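Local coordinates for protein Baccell_00875 (Bacteroides cellulosilyticus DSM 14838, PDB 5NOK) that probably acts as a polysaccharide lyase of a gut bacterium, removing the rhamnose that caps glucuronate on the side chains of plant arabinogalactan proteins, at residues A313-F318 with D331-S336; E271-E276 with V308-A313; I92-S97 with L104-D109; V124-F129 with S232-W237; N149-D154 with S212-I217. One frame throughout, in Å; residues are numbered along the deposited sequence.

Contact 1 of 5, residues A313-F318 with D331-S336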
# COMPACT_ATOMS: atom_id res chain seq x y z
N ALA A 313 19.50 10.63 -11.72
CA ALA A 313 18.88 9.75 -10.72
C ALA A 313 18.30 10.58 -9.60
O ALA A 313 18.83 11.63 -9.28
CB ALA A 313 19.86 8.73 -10.16
N GLY A 314 17.19 10.12 -9.03
CA GLY A 314 16.49 10.84 -7.96
C GLY A 314 14.99 11.05 -8.21
O GLY A 314 14.43 10.69 -9.26
N GLU A 315 14.37 11.61 -7.20
CA GLU A 315 12.99 12.06 -7.25
C GLU A 315 12.77 13.03 -8.42
O GLU A 315 13.55 13.97 -8.62
CB GLU A 315 12.67 12.79 -5.92
CG GLU A 315 11.20 13.00 -5.64
CD GLU A 315 10.43 11.70 -5.42
OE1 GLU A 315 11.10 10.65 -5.21
OE2 GLU A 315 9.16 11.73 -5.45
N VAL A 316 11.73 12.80 -9.20
CA VAL A 316 11.24 13.80 -10.14
C VAL A 316 9.77 14.12 -9.86
O VAL A 316 8.92 13.25 -9.92
CB VAL A 316 11.45 13.35 -11.58
CG1 VAL A 316 10.98 14.42 -12.55
CG2 VAL A 316 12.94 13.06 -11.83
N ARG A 317 9.49 15.37 -9.50
CA ARG A 317 8.13 15.86 -9.32
C ARG A 317 7.76 16.70 -10.53
O ARG A 317 8.52 17.62 -10.92
CB ARG A 317 8.03 16.70 -8.06
CG ARG A 317 6.62 17.16 -7.69
CD ARG A 317 6.67 18.06 -6.46
NE ARG A 317 5.48 18.91 -6.31
CZ ARG A 317 4.51 18.77 -5.40
NH1 ARG A 317 4.53 17.81 -4.47
NH2 ARG A 317 3.48 19.63 -5.40
N PHE A 318 6.62 16.36 -11.14
CA PHE A 318 6.08 17.15 -12.22
C PHE A 318 4.92 17.95 -11.64
O PHE A 318 4.02 17.36 -11.07
CB PHE A 318 5.57 16.25 -13.35
CG PHE A 318 6.65 15.58 -14.11
CD1 PHE A 318 7.37 16.27 -15.07
CD2 PHE A 318 6.98 14.26 -13.86
CE1 PHE A 318 8.38 15.65 -15.79
CE2 PHE A 318 7.99 13.62 -14.56
CZ PHE A 318 8.70 14.32 -15.52
N ASP A 331 4.41 12.21 -8.98
CA ASP A 331 5.70 11.82 -8.37
C ASP A 331 6.29 10.62 -9.14
O ASP A 331 5.68 9.54 -9.18
CB ASP A 331 5.53 11.45 -6.89
CG ASP A 331 4.97 12.61 -6.03
OD1 ASP A 331 5.55 13.73 -6.10
OD2 ASP A 331 3.95 12.40 -5.29
N CYS A 332 7.42 10.86 -9.78
CA CYS A 332 8.19 9.83 -10.45
C CYS A 332 9.57 9.66 -9.83
O CYS A 332 10.04 10.55 -9.12
CB CYS A 332 8.34 10.19 -11.91
SG CYS A 332 6.75 10.47 -12.71
N LEU A 333 10.21 8.52 -10.10
CA LEU A 333 11.55 8.21 -9.61
C LEU A 333 12.42 7.84 -10.78
O LEU A 333 11.99 7.13 -11.65
CB LEU A 333 11.52 7.01 -8.69
CG LEU A 333 12.85 6.63 -8.03
CD1 LEU A 333 13.33 7.71 -7.05
CD2 LEU A 333 12.73 5.31 -7.31
N VAL A 334 13.66 8.31 -10.76
CA VAL A 334 14.65 7.90 -11.75
C VAL A 334 15.76 7.15 -11.04
O VAL A 334 16.38 7.69 -10.12
CB VAL A 334 15.23 9.07 -12.53
CG1 VAL A 334 16.22 8.57 -13.58
CG2 VAL A 334 14.11 9.82 -13.21
N ILE A 335 15.96 5.89 -11.43
CA ILE A 335 17.11 5.10 -10.97
C ILE A 335 18.18 5.05 -12.07
O ILE A 335 17.90 5.30 -13.23
CB ILE A 335 16.69 3.69 -10.52
CG1 ILE A 335 16.23 2.84 -11.71
CG2 ILE A 335 15.60 3.77 -9.45
CD1 ILE A 335 15.85 1.44 -11.33
N SER A 336 19.41 4.75 -11.69
CA SER A 336 20.50 4.70 -12.69
C SER A 336 20.21 3.60 -13.74
O SER A 336 20.20 3.87 -14.93
CB SER A 336 21.86 4.49 -12.01
OG SER A 336 22.19 5.64 -11.21
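In the β-hairpin of strands 314-322 and 326-335, Gly314 faces Val334 and Val316 faces Cys332 as antiparallel hydrogen-bonded pairs, each joined by two backbone bonds. Gly314 N reaches Val334 O at 2.8 Å, and the backbone angles of Gly314, which would jam a CB against the preceding carbonyl, explain why a glycine stands there. The hairpin illustrates how two faces of one pair of strands can follow different chemistry. On the Val316 face, CG2 of Val316 lies beside the backbone N, anti to the carbonyl carbon, and meets Val334 CG2 at 3.7 Å. Farther along, Cys332 SG sits in the plane of the Phe318 ring at its edge, 3.9 Å from CE2, a sulfur-aromatic contact. Met290 of strand 287-290 touches both Val316 and Phe318. The other face is mostly charged, with Leu333 among Glu315, Arg317 and Asp331. Glu315 bends at chi2 (66°), which brings OE2 to 4.2 Å from Asp331 OD1, while its OE1 is hydrogen-bonded to Tyr585 OH. Arg317 runs alongside Asp331, but its NH1 stays 4.5 Å from OD1, which lies well out of the guanidinium plane; Arg317 NE is salt-bridged to Asp319. The arginine charge probably still eases the repulsion between the two carboxylates.

Contact 2 of 5, residues E271-E276 with V308-A313; sequences EKARVE and VPMEQA
Selenomethionine 310 (Met310) lies against Glu271 and Ala273 just where strand 303-309 ends beside strand 272-278, and its path shows how a strand pairing passes into side-chain packing. The backbone sets its start: Met310 N donates to Glu271 O at 2.9 Å, and Ala273 N to Val308 O at 2.9 Å with an almost straight N-H (174°). From there CB of Met310 rests 3.4 Å from Glu271 O. CG stays near that oxygen and also comes to 4.0 Å from Ala273 CB. Bends at chi2 (-60°) and chi3 then curl the chain round the same methyl, with SE 4.0 Å and CE 4.1 Å from Ala273 CB. Ala273 is thus wrapped by three successive atoms of one flexible side chain, while Val308 CG2 approaches it less closely. Beyond the pair, Phe267 of strand 266-268 touches both Ala273 and Met310. Val316 of strand 314-322, together with Cys332 and Val334 of strand 326-335, also packs on Met310, which therefore lies among four strands of a single mixed sheet.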
# COMPACT_ATOMS: atom_id res chain seq x y z
N GLU A 271 15.72 7.11 -20.21
CA GLU A 271 14.33 6.91 -20.66
C GLU A 271 13.54 8.22 -20.82
O GLU A 271 13.85 9.25 -20.21
CB GLU A 271 13.55 5.98 -19.72
CG GLU A 271 13.88 4.50 -19.80
CD GLU A 271 12.79 3.65 -19.13
OE1 GLU A 271 12.83 3.46 -17.90
OE2 GLU A 271 11.86 3.18 -19.82
N LYS A 272 12.51 8.16 -21.66
CA LYS A 272 11.65 9.29 -21.91
C LYS A 272 10.36 9.13 -21.12
O LYS A 272 9.79 8.04 -21.04
CB LYS A 272 11.41 9.47 -23.42
CG LYS A 272 12.68 9.97 -24.12
CD LYS A 272 12.49 10.36 -25.59
CE LYS A 272 12.71 9.21 -26.57
NZ LYS A 272 13.06 9.70 -27.94
N ALA A 273 9.96 10.21 -20.47
CA ALA A 273 8.71 10.27 -19.70
C ALA A 273 7.68 11.02 -20.51
O ALA A 273 7.99 12.00 -21.14
CB ALA A 273 8.93 10.98 -18.37
N ARG A 274 6.45 10.54 -20.47
CA ARG A 274 5.32 11.27 -20.98
C ARG A 274 4.34 11.42 -19.81
O ARG A 274 3.82 10.43 -19.29
CB ARG A 274 4.68 10.49 -22.12
CG ARG A 274 3.55 11.24 -22.82
CD ARG A 274 2.72 10.28 -23.64
NE ARG A 274 1.47 10.89 -24.08
CZ ARG A 274 1.31 11.63 -25.17
NH1 ARG A 274 2.33 11.91 -25.99
NH2 ARG A 274 0.09 12.10 -25.43
N VAL A 275 4.14 12.65 -19.38
CA VAL A 275 3.25 12.98 -18.29
C VAL A 275 2.07 13.73 -18.89
O VAL A 275 2.25 14.74 -19.57
CB VAL A 275 3.96 13.88 -17.27
CG1 VAL A 275 3.09 14.09 -16.04
CG2 VAL A 275 5.30 13.27 -16.87
N GLU A 276 0.87 13.22 -18.62
CA GLU A 276 -0.36 13.74 -19.19
C GLU A 276 -1.25 14.31 -18.11
O GLU A 276 -1.38 13.71 -17.04
CB GLU A 276 -1.13 12.62 -19.87
CG GLU A 276 -0.42 11.94 -21.04
CD GLU A 276 -1.34 10.97 -21.81
OE1 GLU A 276 -2.38 10.54 -21.26
OE2 GLU A 276 -1.01 10.63 -22.97
N VAL A 308 9.82 14.49 -21.69
CA VAL A 308 11.19 14.84 -21.31
C VAL A 308 12.05 13.62 -21.13
O VAL A 308 11.55 12.58 -20.73
CB VAL A 308 11.31 15.66 -19.99
CG1 VAL A 308 10.73 17.04 -20.18
CG2 VAL A 308 10.71 14.93 -18.78
N PRO A 309 13.36 13.76 -21.40
CA PRO A 309 14.30 12.70 -20.99
C PRO A 309 14.53 12.75 -19.47
O PRO A 309 14.49 13.81 -18.88
CB PRO A 309 15.60 13.06 -21.75
CG PRO A 309 15.54 14.56 -21.82
CD PRO A 309 14.06 14.89 -22.03
N MSE A 310 14.76 11.61 -18.86
CA MSE A 310 14.99 11.49 -17.44
C MSE A 310 16.46 11.26 -17.32
O MSE A 310 16.92 10.13 -17.39
CB MSE A 310 14.16 10.30 -16.95
CG MSE A 310 12.66 10.50 -17.12
SE MSE A 310 12.02 12.09 -16.12
CE MSE A 310 11.02 11.03 -14.79
N GLU A 311 17.22 12.34 -17.17
CA GLU A 311 18.68 12.30 -17.31
C GLU A 311 19.46 12.21 -15.98
O GLU A 311 20.68 12.03 -16.02
CB GLU A 311 19.15 13.51 -18.15
N GLN A 312 18.79 12.30 -14.82
CA GLN A 312 19.49 12.30 -13.50
C GLN A 312 18.76 11.45 -12.47
O GLN A 312 17.54 11.55 -12.35
CB GLN A 312 19.64 13.73 -13.00
CG GLN A 312 20.55 13.94 -11.78
CD GLN A 312 20.66 15.42 -11.38
OE1 GLN A 312 21.43 16.19 -11.97
NE2 GLN A 312 19.87 15.83 -10.39
N ALA A 313 19.50 10.63 -11.72
CA ALA A 313 18.88 9.75 -10.72
C ALA A 313 18.30 10.58 -9.60
O ALA A 313 18.83 11.63 -9.28
CB ALA A 313 19.86 8.73 -10.16

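Contact 3 of 5, residues I92-S97 with L104-D109; sequences IPVEIS and LYREGD
Two consecutive residues, Val94 and Glu95, share one partner opposite: Leu104 O accepts Val94 N at 2.8 Å and Glu95 N, more loosely, at 3.3 Å. This is a classic β-bulge, and the return bond from Leu104 N to Glu95 O (2.9 Å) is the regular half of the pairing. Within the bulge Val94 points its CB toward the opposite strand, where that CB lies 4.1 Å from Leu104 CD2 and its CG1 lies 3.8 Å from Arg106 NH2. That guanidinium group is held from outside, NH1 forming a salt bridge with Glu132. Glu95 and Leu104 run side by side, pointing the same way. The bulge belongs to the hairpin of strands 95-96 and 102-107, at the margin of an eight-stranded antiparallel sheet in which 95-96 is an outermost strand, and it exemplifies how an edge strand can depart from regular pairing without losing it. Before the bulge, Pro93 lies alongside Tyr105, CG being 3.8 Å from CE2. With its CG anti to the carbonyl carbon (chi1 -51°), the tyrosine ring comes nearer the proline, and its OH is hydrogen-bonded to Thr37 O. Where the chains diverge, a water replaces direct pairing: it accepts from Arg106 N at 2.9 Å and also lies within hydrogen-bonding distance of Glu107 OE2 and, at 2.7 Å, of Ile92 O.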
# COMPACT_ATOMS: atom_id res chain seq x y z
N ILE A 92 -17.27 22.75 18.66
CA ILE A 92 -18.56 23.22 19.11
C ILE A 92 -18.87 24.48 18.32
O ILE A 92 -18.13 25.46 18.42
CB ILE A 92 -18.58 23.58 20.62
CG1 ILE A 92 -18.15 22.38 21.48
CG2 ILE A 92 -19.95 24.12 21.03
CD1 ILE A 92 -18.99 21.12 21.29
N PRO A 93 -19.97 24.47 17.56
CA PRO A 93 -20.31 25.66 16.81
C PRO A 93 -20.73 26.83 17.67
O PRO A 93 -21.21 26.65 18.76
CB PRO A 93 -21.50 25.22 15.95
CG PRO A 93 -21.50 23.76 15.98
CD PRO A 93 -20.88 23.36 17.27
N VAL A 94 -20.55 28.02 17.15
CA VAL A 94 -21.14 29.20 17.73
C VAL A 94 -22.57 29.37 17.20
O VAL A 94 -23.45 29.75 17.97
CB VAL A 94 -20.28 30.44 17.45
CG1 VAL A 94 -20.99 31.70 17.89
CG2 VAL A 94 -18.96 30.30 18.19
N GLU A 95 -22.76 29.08 15.91
CA GLU A 95 -24.07 29.08 15.26
C GLU A 95 -24.21 27.83 14.40
O GLU A 95 -23.27 27.46 13.68
CB GLU A 95 -24.25 30.27 14.31
CG GLU A 95 -24.15 31.66 14.91
CD GLU A 95 -24.03 32.75 13.84
OE1 GLU A 95 -24.62 32.59 12.73
OE2 GLU A 95 -23.32 33.76 14.09
N ILE A 96 -25.38 27.23 14.44
CA ILE A 96 -25.72 26.13 13.55
C ILE A 96 -27.18 26.26 13.11
O ILE A 96 -28.07 26.42 13.95
CB ILE A 96 -25.39 24.76 14.19
CG1 ILE A 96 -25.93 23.62 13.32
CG2 ILE A 96 -25.94 24.66 15.61
CD1 ILE A 96 -25.35 22.26 13.63
N SER A 97 -27.40 26.26 11.78
CA SER A 97 -28.73 26.10 11.14
C SER A 97 -29.59 25.01 11.77
O SER A 97 -29.06 24.00 12.19
CB SER A 97 -28.57 25.63 9.69
OG SER A 97 -28.17 26.67 8.84
N LEU A 104 -21.07 27.59 11.83
CA LEU A 104 -20.06 28.63 12.05
C LEU A 104 -19.36 28.30 13.35
O LEU A 104 -20.01 28.18 14.37
CB LEU A 104 -20.69 30.03 12.14
CG LEU A 104 -19.74 31.26 12.21
CD1 LEU A 104 -20.38 32.48 11.57
CD2 LEU A 104 -19.32 31.64 13.62
N TYR A 105 -18.04 28.15 13.29
CA TYR A 105 -17.19 27.98 14.45
C TYR A 105 -16.27 29.18 14.53
O TYR A 105 -15.98 29.85 13.51
CB TYR A 105 -16.31 26.75 14.32
CG TYR A 105 -17.03 25.49 13.96
CD1 TYR A 105 -17.35 25.22 12.63
CD2 TYR A 105 -17.34 24.56 14.92
CE1 TYR A 105 -18.01 24.05 12.27
CE2 TYR A 105 -18.00 23.39 14.58
CZ TYR A 105 -18.35 23.14 13.26
OH TYR A 105 -18.99 22.00 12.92
N ARG A 106 -15.78 29.44 15.73
CA ARG A 106 -14.89 30.56 15.95
C ARG A 106 -13.85 30.14 16.95
O ARG A 106 -14.17 29.87 18.08
CB ARG A 106 -15.65 31.78 16.42
CG ARG A 106 -14.73 32.94 16.76
CD ARG A 106 -15.33 34.28 16.39
NE ARG A 106 -16.73 34.34 16.80
CZ ARG A 106 -17.78 34.65 16.04
NH1 ARG A 106 -17.65 35.02 14.76
NH2 ARG A 106 -18.98 34.62 16.59
N GLU A 107 -12.61 30.07 16.50
CA GLU A 107 -11.52 29.64 17.35
C GLU A 107 -10.48 30.74 17.27
O GLU A 107 -9.79 30.87 16.25
CB GLU A 107 -10.99 28.28 16.88
CG GLU A 107 -12.02 27.16 16.80
CD GLU A 107 -12.63 26.72 18.14
OE1 GLU A 107 -11.96 26.85 19.20
OE2 GLU A 107 -13.79 26.23 18.13
N GLY A 108 -10.42 31.57 18.32
CA GLY A 108 -9.54 32.73 18.36
C GLY A 108 -9.99 33.80 17.37
O GLY A 108 -11.16 34.18 17.35
N ASP A 109 -9.06 34.25 16.55
CA ASP A 109 -9.33 35.21 15.48
C ASP A 109 -9.94 34.59 14.19
O ASP A 109 -10.29 35.32 13.27
CB ASP A 109 -8.03 35.92 15.07
CG ASP A 109 -7.28 36.51 16.26
OD1 ASP A 109 -7.91 37.25 17.07
OD2 ASP A 109 -6.06 36.22 16.37
O HOH W 1 -16.46 27.36 17.60

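Contact 4 of 5, residues V124-F129 with S232-W237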
# COMPACT_ATOMS: atom_id res chain seq x y z
N VAL A 124 -22.10 18.87 -1.66
CA VAL A 124 -21.10 19.91 -1.89
C VAL A 124 -20.87 20.59 -0.55
O VAL A 124 -21.82 21.06 0.07
CB VAL A 124 -21.63 20.93 -2.90
CG1 VAL A 124 -20.57 21.99 -3.24
CG2 VAL A 124 -22.12 20.18 -4.12
N GLU A 125 -19.63 20.61 -0.09
CA GLU A 125 -19.28 21.27 1.18
C GLU A 125 -18.31 22.37 0.89
O GLU A 125 -17.31 22.15 0.19
CB GLU A 125 -18.58 20.29 2.12
CG GLU A 125 -19.42 19.14 2.62
CD GLU A 125 -18.87 18.54 3.92
OE1 GLU A 125 -17.76 17.98 3.87
OE2 GLU A 125 -19.54 18.63 4.98
N GLU A 126 -18.54 23.55 1.46
CA GLU A 126 -17.62 24.66 1.33
C GLU A 126 -17.16 25.05 2.73
O GLU A 126 -17.99 25.35 3.58
CB GLU A 126 -18.30 25.82 0.59
CG GLU A 126 -17.33 26.91 0.12
CD GLU A 126 -17.96 28.31 -0.02
OE1 GLU A 126 -19.18 28.44 -0.35
OE2 GLU A 126 -17.22 29.30 0.18
N TYR A 127 -15.85 25.02 2.97
CA TYR A 127 -15.24 25.43 4.24
C TYR A 127 -14.55 26.76 3.96
O TYR A 127 -13.73 26.83 3.06
CB TYR A 127 -14.18 24.42 4.69
CG TYR A 127 -14.69 23.03 4.93
CD1 TYR A 127 -14.88 22.15 3.88
CD2 TYR A 127 -14.96 22.58 6.21
CE1 TYR A 127 -15.37 20.87 4.09
CE2 TYR A 127 -15.46 21.31 6.44
CZ TYR A 127 -15.67 20.45 5.38
OH TYR A 127 -16.15 19.18 5.61
N SER A 128 -14.88 27.79 4.73
CA SER A 128 -14.19 29.10 4.64
C SER A 128 -13.47 29.34 5.93
O SER A 128 -14.06 29.12 6.98
CB SER A 128 -15.18 30.24 4.48
OG SER A 128 -15.87 30.07 3.28
N PHE A 129 -12.26 29.88 5.84
CA PHE A 129 -11.46 30.23 7.01
C PHE A 129 -11.18 31.72 6.91
O PHE A 129 -10.54 32.14 5.95
CB PHE A 129 -10.14 29.45 7.03
CG PHE A 129 -10.33 27.96 7.10
CD1 PHE A 129 -10.64 27.22 5.94
CD2 PHE A 129 -10.23 27.30 8.29
CE1 PHE A 129 -10.85 25.85 6.00
CE2 PHE A 129 -10.42 25.92 8.35
CZ PHE A 129 -10.74 25.20 7.21
N SER A 232 -9.87 35.59 3.60
CA SER A 232 -10.47 34.26 3.65
C SER A 232 -9.69 33.29 2.77
O SER A 232 -9.08 33.70 1.79
CB SER A 232 -11.91 34.34 3.10
OG SER A 232 -12.81 34.62 4.15
N TYR A 233 -9.70 32.02 3.16
CA TYR A 233 -9.35 30.91 2.28
C TYR A 233 -10.54 29.95 2.23
O TYR A 233 -11.12 29.64 3.26
CB TYR A 233 -8.10 30.18 2.79
CG TYR A 233 -7.68 29.03 1.89
CD1 TYR A 233 -6.94 29.25 0.73
CD2 TYR A 233 -8.07 27.74 2.19
CE1 TYR A 233 -6.59 28.19 -0.10
CE2 TYR A 233 -7.72 26.69 1.38
CZ TYR A 233 -6.97 26.91 0.25
OH TYR A 233 -6.67 25.80 -0.51
N SER A 234 -10.87 29.48 1.02
CA SER A 234 -11.98 28.57 0.76
C SER A 234 -11.53 27.22 0.23
O SER A 234 -10.74 27.14 -0.70
CB SER A 234 -12.91 29.18 -0.29
OG SER A 234 -14.13 29.59 0.31
N LEU A 235 -12.09 26.16 0.79
CA LEU A 235 -11.93 24.80 0.31
C LEU A 235 -13.31 24.30 -0.07
O LEU A 235 -14.25 24.46 0.68
CB LEU A 235 -11.35 23.92 1.42
CG LEU A 235 -11.26 22.42 1.11
CD1 LEU A 235 -10.24 22.19 0.02
CD2 LEU A 235 -10.89 21.61 2.34
N GLU A 236 -13.44 23.64 -1.21
CA GLU A 236 -14.73 23.08 -1.62
C GLU A 236 -14.52 21.68 -2.14
O GLU A 236 -13.62 21.44 -2.96
CB GLU A 236 -15.39 23.94 -2.72
CG GLU A 236 -16.83 23.52 -3.04
CD GLU A 236 -17.39 24.19 -4.30
OE1 GLU A 236 -16.86 23.99 -5.44
OE2 GLU A 236 -18.40 24.92 -4.13
N TRP A 237 -15.36 20.74 -1.71
CA TRP A 237 -15.38 19.43 -2.36
C TRP A 237 -16.75 18.92 -2.60
O TRP A 237 -17.70 19.39 -1.97
CB TRP A 237 -14.54 18.42 -1.59
CG TRP A 237 -14.85 18.21 -0.15
CD1 TRP A 237 -16.08 17.97 0.42
CD2 TRP A 237 -13.89 18.10 0.90
NE1 TRP A 237 -15.93 17.75 1.77
CE2 TRP A 237 -14.61 17.83 2.10
CE3 TRP A 237 -12.49 18.22 0.96
CZ2 TRP A 237 -13.96 17.67 3.34
CZ3 TRP A 237 -11.85 18.07 2.21
CH2 TRP A 237 -12.59 17.80 3.37
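Glu125 OE1 receives the indole N-H of Trp237 and the hydroxyl of Tyr127, a shared acceptor on one face of two neighbouring strands in an eight-stranded antiparallel sheet. Trp237 NE1 meets the anti lone pair of Glu125 OE1 at 2.8 Å; Tyr127 OH donates to Glu125 OE1 at 2.7 Å from above the carboxylate plane. The two rings also meet directly in an offset edge-to-face pair, planes at 66°, with Tyr127 CE1 3.6 Å from Trp237 CZ2 and over one face of the indole, toward its rim. The torsions account for this: Trp237 CG stands between backbone N and carbonyl carbon (chi1 55°), which swings the indole toward strand 122-131. Partners from outside the pair complete the grip on the carboxylate: Trp72 NE1 also bonds OE1, and Arg116 NE forms a salt bridge with OE2. A buried acid gripped by so many donors would probably remain ionised. Val144 of strand 137-145, in a different sheet, touches both Tyr127 and Trp237, consistent with sheets packed face to face. Regular backbone pairing sets the spacing, with Tyr127 N to Leu235 O at 2.8 Å and Phe129 N to Tyr233 O at 2.8 Å. The reverse face illustrates the contrast of the two sides of a strand pair: there Ser234 OG donates a weak hydrogen bond to Glu126 OE2, 3.1 Å away.

Contact 5 of 5, residues N149-D154 with S212-I217; sequences NDNYPD and SQTRGI
Asp150 meets the guanidinium group of Arg215 at its edge, close to its plane, with the carboxylate turned almost perpendicular (88° between planes). The contact knits together two loops without regular structure, one leading into helix 155-161 and the other into strand 217-221. Arg215 NH1 donates to Asp150 OD2 at 2.8 Å in a salt bridge, meeting the oxygen on its anti side and out of the carboxylate plane. The Tyr152 ring is approached obliquely by the carbonyls of Ser212 and Gln213, and it meets the ring of His594, their planes about 20° apart. The loops serve as an example of how irregular chain borrows a short piece of strand-like pairing. A single bridge joins Asn151 to Thr214: Tyr152 N donates to Gln213 O at 2.8 Å and Arg215 N to Asp150 O at 3.2 Å. The Arg215 chain, extended from CG to NE, passes the carboxylate with its CD and carries NH2 on to a salt bridge with Asp608; NH1 is also bonded to Thr165 O, and Asp150 OD2 to Thr165 N. A water accepts from Asn151 ND2 at 3.1 Å and lies 2.7 Å from Asp150 O and 2.9 Å from Gly216 O, while Asn151 OD1 accepts from Arg162 NE. Beside the water an ST turn lies in the second loop, just before strand 217-221, with Gly216 N donating to Thr214 OG1 at 3.1 Å.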
# COMPACT_ATOMS: atom_id res chain seq x y z
N ASN A 149 -14.42 5.01 6.63
CA ASN A 149 -14.57 3.76 7.33
C ASN A 149 -13.66 2.70 6.72
O ASN A 149 -14.13 1.70 6.18
CB ASN A 149 -16.04 3.34 7.24
CG ASN A 149 -16.52 2.57 8.45
OD1 ASN A 149 -15.78 2.35 9.42
ND2 ASN A 149 -17.81 2.17 8.42
N ASP A 150 -12.35 2.95 6.79
CA ASP A 150 -11.31 2.05 6.31
C ASP A 150 -10.69 1.34 7.54
O ASP A 150 -9.80 1.87 8.24
CB ASP A 150 -10.25 2.83 5.52
CG ASP A 150 -9.29 1.93 4.75
OD1 ASP A 150 -9.10 0.76 5.11
OD2 ASP A 150 -8.71 2.40 3.74
N ASN A 151 -11.19 0.14 7.80
CA ASN A 151 -10.70 -0.68 8.88
C ASN A 151 -11.16 -2.12 8.65
O ASN A 151 -11.95 -2.38 7.75
CB ASN A 151 -11.16 -0.14 10.24
CG ASN A 151 -12.63 0.17 10.28
OD1 ASN A 151 -13.45 -0.72 10.23
ND2 ASN A 151 -12.98 1.45 10.43
N TYR A 152 -10.65 -3.05 9.46
CA TYR A 152 -10.77 -4.47 9.17
C TYR A 152 -11.30 -5.21 10.41
O TYR A 152 -10.55 -5.92 11.05
CB TYR A 152 -9.40 -5.05 8.79
CG TYR A 152 -8.64 -4.45 7.63
CD1 TYR A 152 -9.26 -4.11 6.43
CD2 TYR A 152 -7.26 -4.32 7.70
CE1 TYR A 152 -8.52 -3.59 5.36
CE2 TYR A 152 -6.51 -3.83 6.65
CZ TYR A 152 -7.13 -3.45 5.48
OH TYR A 152 -6.34 -2.94 4.45
N PRO A 153 -12.58 -5.05 10.75
CA PRO A 153 -13.13 -5.75 11.91
C PRO A 153 -13.30 -7.27 11.71
O PRO A 153 -13.05 -8.05 12.64
CB PRO A 153 -14.47 -5.05 12.12
CG PRO A 153 -14.85 -4.55 10.78
CD PRO A 153 -13.56 -4.16 10.12
N ASP A 154 -13.72 -7.67 10.51
CA ASP A 154 -13.71 -9.07 10.04
C ASP A 154 -14.13 -9.12 8.58
O ASP A 154 -14.73 -8.18 8.07
CB ASP A 154 -14.62 -10.00 10.86
CG ASP A 154 -16.07 -9.52 10.93
OD1 ASP A 154 -16.78 -9.54 9.90
OD2 ASP A 154 -16.51 -9.15 12.04
N SER A 212 -3.17 -3.49 14.09
CA SER A 212 -3.14 -3.59 12.63
C SER A 212 -4.51 -3.51 11.97
O SER A 212 -4.59 -3.54 10.75
CB SER A 212 -2.49 -4.92 12.22
OG SER A 212 -1.13 -4.96 12.61
N GLN A 213 -5.58 -3.46 12.75
CA GLN A 213 -6.94 -3.70 12.27
C GLN A 213 -7.69 -2.43 11.87
O GLN A 213 -8.84 -2.49 11.49
CB GLN A 213 -7.78 -4.41 13.35
CG GLN A 213 -8.03 -5.87 13.09
CD GLN A 213 -6.89 -6.71 13.53
OE1 GLN A 213 -6.01 -7.06 12.73
NE2 GLN A 213 -6.88 -7.06 14.81
N THR A 214 -7.06 -1.27 12.00
CA THR A 214 -7.69 -0.03 11.58
C THR A 214 -6.64 0.78 10.88
O THR A 214 -5.47 0.68 11.20
CB THR A 214 -8.34 0.76 12.76
OG1 THR A 214 -9.00 1.92 12.24
CG2 THR A 214 -7.30 1.23 13.77
N ARG A 215 -7.08 1.58 9.92
CA ARG A 215 -6.20 2.51 9.26
C ARG A 215 -6.13 3.80 10.05
O ARG A 215 -5.29 4.66 9.76
CB ARG A 215 -6.74 2.81 7.89
CG ARG A 215 -5.71 3.36 6.95
CD ARG A 215 -6.16 3.27 5.51
NE ARG A 215 -5.29 4.08 4.68
CZ ARG A 215 -5.50 4.34 3.40
NH1 ARG A 215 -6.52 3.80 2.75
NH2 ARG A 215 -4.65 5.11 2.75
N GLY A 216 -7.05 3.95 11.02
CA GLY A 216 -7.16 5.14 11.83
C GLY A 216 -8.12 6.16 11.25
O GLY A 216 -8.97 5.82 10.47
N ILE A 217 -7.96 7.40 11.68
CA ILE A 217 -8.78 8.52 11.29
C ILE A 217 -7.94 9.40 10.38
O ILE A 217 -6.87 9.89 10.79
CB ILE A 217 -9.19 9.36 12.52
CG1 ILE A 217 -9.96 8.51 13.55
CG2 ILE A 217 -10.00 10.57 12.08
CD1 ILE A 217 -11.19 7.81 13.04
O HOH W 2 -10.86 3.68 9.93

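How the contacts relate
Contacts 1 and 2 form one unit: their centres are about 8 Å apart, they share Ala313, and both belong to the same mixed sheet. Val334 CG2 comes to 3.7 Å from Met310 CE, while Phe318 packs on Val275 and Val308. Contacts 3 and 4 lie in a second, antiparallel sheet, their centres about 15 Å apart and nearest atoms about 7 Å apart, without touching. Contact 5 is nested in the chain loop that contact 4 closes, yet their centres are about 28 Å apart, illustrating how sequence nesting and spatial proximity can diverge. It lies opposite contacts 1 and 2 across the chain's centre, about 32 Å from contact 1, centre to centre.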